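Local coordinates for protein carbon monoxide dehydrogenase (Thermococcus sp. AM4, PDB 6T7J) that probably catalyses the reversible oxidation of carbon monoxide to carbon dioxide at a nickel-iron-sulfur cluster, here lacking its nickel, at residues 555-558 and 559-562. Residues are numbered along the deposited sequence; the frame is centred on the assembly and turned at random.
With MSK (Broken Fe4S4 cluster), chain F.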
ATOM      1  N   TRP A 555      17.731 -11.446   5.504  1.00 44.76           N
ATOM      2  CA  TRP A 555      16.743 -10.385   5.371  1.00 46.29           C
ATOM      3  C   TRP A 555      15.468 -10.709   6.151  1.00 43.22           C
ATOM      4  O   TRP A 555      15.147 -11.868   6.425  1.00 46.20           O
ATOM      5  CB  TRP A 555      16.404 -10.151   3.899  1.00 40.51           C
ATOM      6  CG  TRP A 555      15.585 -11.247   3.291  1.00 43.36           C
ATOM      7  CD1 TRP A 555      16.049 -12.374   2.678  1.00 42.76           C
ATOM      8  CD2 TRP A 555      14.153 -11.321   3.237  1.00 47.87           C
ATOM      9  NE1 TRP A 555      14.996 -13.146   2.247  1.00 44.91           N
ATOM     10  CE2 TRP A 555      13.822 -12.522   2.578  1.00 44.81           C
ATOM     11  CE3 TRP A 555      13.119 -10.488   3.679  1.00 39.99           C
ATOM     12  CZ2 TRP A 555      12.503 -12.910   2.352  1.00 42.18           C
ATOM     13  CZ3 TRP A 555      11.812 -10.875   3.455  1.00 43.82           C
ATOM     14  CH2 TRP A 555      11.515 -12.076   2.798  1.00 41.33           C
ATOM     15  N   MET A 556      14.738  -9.650   6.513  1.00 44.99           N
ATOM     16  CA  MET A 556      13.421  -9.793   7.131  1.00 45.98           C
ATOM     17  C   MET A 556      12.415  -8.728   6.720  1.00 47.43           C
ATOM     18  O   MET A 556      11.210  -8.990   6.807  1.00 50.80           O
ATOM     19  CB  MET A 556      13.533  -9.792   8.663  1.00 44.54           C
ATOM     20  CG  MET A 556      13.959  -8.460   9.273  1.00 52.37           C
ATOM     21  SD  MET A 556      12.604  -7.311   9.614  1.00 57.26           S
ATOM     22  CE  MET A 556      13.512  -5.781   9.837  1.00 49.18           C
ATOM     23  N   SER A 557      12.842  -7.549   6.277  1.00 40.54           N
ATOM     24  CA  SER A 557      11.943  -6.426   6.061  1.00 42.10           C
ATOM     25  C   SER A 557      11.384  -6.422   4.640  1.00 40.21           C
ATOM     26  O   SER A 557      11.947  -7.012   3.717  1.00 47.63           O
ATOM     27  CB  SER A 557      12.663  -5.105   6.335  1.00 45.68           C
ATOM     28  OG  SER A 557      13.510  -4.756   5.252  1.00 45.63           O
ATOM     29  N   GLU A 558      10.251  -5.732   4.478  1.00 41.10           N
ATOM     30  CA  GLU A 558       9.702  -5.513   3.145  1.00 42.92           C
ATOM     31  C   GLU A 558      10.605  -4.602   2.320  1.00 43.57           C
ATOM     32  O   GLU A 558      10.648  -4.712   1.084  1.00 45.42           O
ATOM     33  CB  GLU A 558       8.288  -4.937   3.257  1.00 42.24           C
ATOM     34  CG  GLU A 558       7.275  -5.907   3.867  1.00 41.17           C
ATOM     35  CD  GLU A 558       6.036  -5.213   4.418  1.00 45.44           C
ATOM     36  OE1 GLU A 558       4.912  -5.639   4.075  1.00 43.87           O
ATOM     37  OE2 GLU A 558       6.182  -4.244   5.192  1.00 44.24           O
ATOM     38  N   LYS A 559      11.341  -3.706   2.988  1.00 41.23           N
ATOM     39  CA  LYS A 559      12.375  -2.933   2.309  1.00 48.07           C
ATOM     40  C   LYS A 559      13.396  -3.847   1.645  1.00 49.46           C
ATOM     41  O   LYS A 559      13.840  -3.580   0.523  1.00 47.20           O
ATOM     42  CB  LYS A 559      13.064  -1.996   3.299  1.00 42.69           C
ATOM     43  CG  LYS A 559      12.415  -0.633   3.428  1.00 46.69           C
ATOM     44  CD  LYS A 559      13.103   0.195   4.501  1.00 48.93           C
ATOM     45  CE  LYS A 559      12.985  -0.465   5.861  1.00 45.72           C
ATOM     46  NZ  LYS A 559      13.892   0.152   6.865  1.00 52.19           N
ATOM     47  N   ALA A 560      13.779  -4.932   2.326  1.00 44.83           N
ATOM     48  CA  ALA A 560      14.717  -5.882   1.735  1.00 40.16           C
ATOM     49  C   ALA A 560      14.122  -6.547   0.503  1.00 44.02           C
ATOM     50  O   ALA A 560      14.836  -6.827  -0.466  1.00 40.66           O
ATOM     51  CB  ALA A 560      15.125  -6.933   2.767  1.00 39.79           C
ATOM     52  N   VAL A 561      12.811  -6.802   0.517  1.00 42.86           N
ATOM     53  CA  VAL A 561      12.162  -7.383  -0.655  1.00 39.93           C
ATOM     54  C   VAL A 561      12.223  -6.414  -1.826  1.00 45.34           C
ATOM     55  O   VAL A 561      12.541  -6.802  -2.958  1.00 44.19           O
ATOM     56  CB  VAL A 561      10.714  -7.785  -0.327  1.00 42.01           C
ATOM     57  CG1 VAL A 561      10.053  -8.413  -1.546  1.00 44.81           C
ATOM     58  CG2 VAL A 561      10.686  -8.739   0.857  1.00 42.53           C
ATOM     59  N   SER A 562      11.928  -5.134  -1.575  1.00 42.20           N
ATOM     60  CA  SER A 562      12.032  -4.141  -2.641  1.00 45.60           C
ATOM     61  C   SER A 562      13.462  -4.037  -3.164  1.00 44.22           C
ATOM     62  O   SER A 562      13.683  -3.937  -4.378  1.00 42.11           O
ATOM     63  CB  SER A 562      11.547  -2.778  -2.147  1.00 42.04           C
ATOM     64  OG  SER A 562      11.680  -1.803  -3.165  1.00 46.04           O
TER
HETATM   65  S1  MSK F 703      18.015  -1.311   9.332  0.82 53.76           S
HETATM   66  S3  MSK F 703      16.115  -2.837   6.858  1.00 60.52           S
HETATM   67  S4  MSK F 703      16.981  -4.631   9.653  0.64 51.58           S
HETATM   68  S5  MSK F 703      19.251  -3.458   7.330  1.00 55.01           S
HETATM   69 FE1  MSK F 703      17.963  -0.099   7.426  0.87 63.68          FE
HETATM   70 FE2  MSK F 703      18.827  -3.491   9.393  0.62 47.25          FE
HETATM   71 FE3  MSK F 703      17.234  -4.654   7.490  0.55 48.47          FE
HETATM   72 FE4  MSK F 703      16.236  -2.698   9.076  0.75 48.49          FE
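Ser-557 is the N-cap of helix 558-569, and its OG accepts a hydrogen bond from Ala-560 N at 2.9 Å. The loop before it leads from strand 548-552 of a parallel six-stranded sheet, so the capped helix start sits at the cluster pocket. The capping bond is moderately bent, with an N-H...O angle of 150°. OG reaches this N-H because it sits between its own backbone N and carbonyl carbon (chi1 77°). The Ser-557 carbonyl adds weak bonds from Ala-560 N and Val-561 N. Ser-562 N then donates a straighter bond to Glu-558 O at 3.0 Å.

The cap also borders the broken, nickel-free iron-sulfur cluster. Ser-557 OG lies 3.6 Å from cluster sulfur S3. Lys-559 bends at chi3 (-62°) and brings NZ to 3.7 Å from the same sulfur. NZ donates a hydrogen bond to Gln-342 OE1. Met-556 turns its terminal methyl, CE, to within 3.7 Å of cluster sulfur S4.

Behind this first shell, Trp-555 packs on the first turn of the helix. Its CB meets Ala-560 CB at 3.6 Å, and its indole NE1 donates a hydrogen bond to Val-578 O. Glu-558 points its carboxylate to the subunit interface, where OE2 forms a salt bridge with Arg-91 of the second subunit. On the helix, Val-561 CG2 approaches the indole obliquely, 3.5 Å from Trp-555 CZ3.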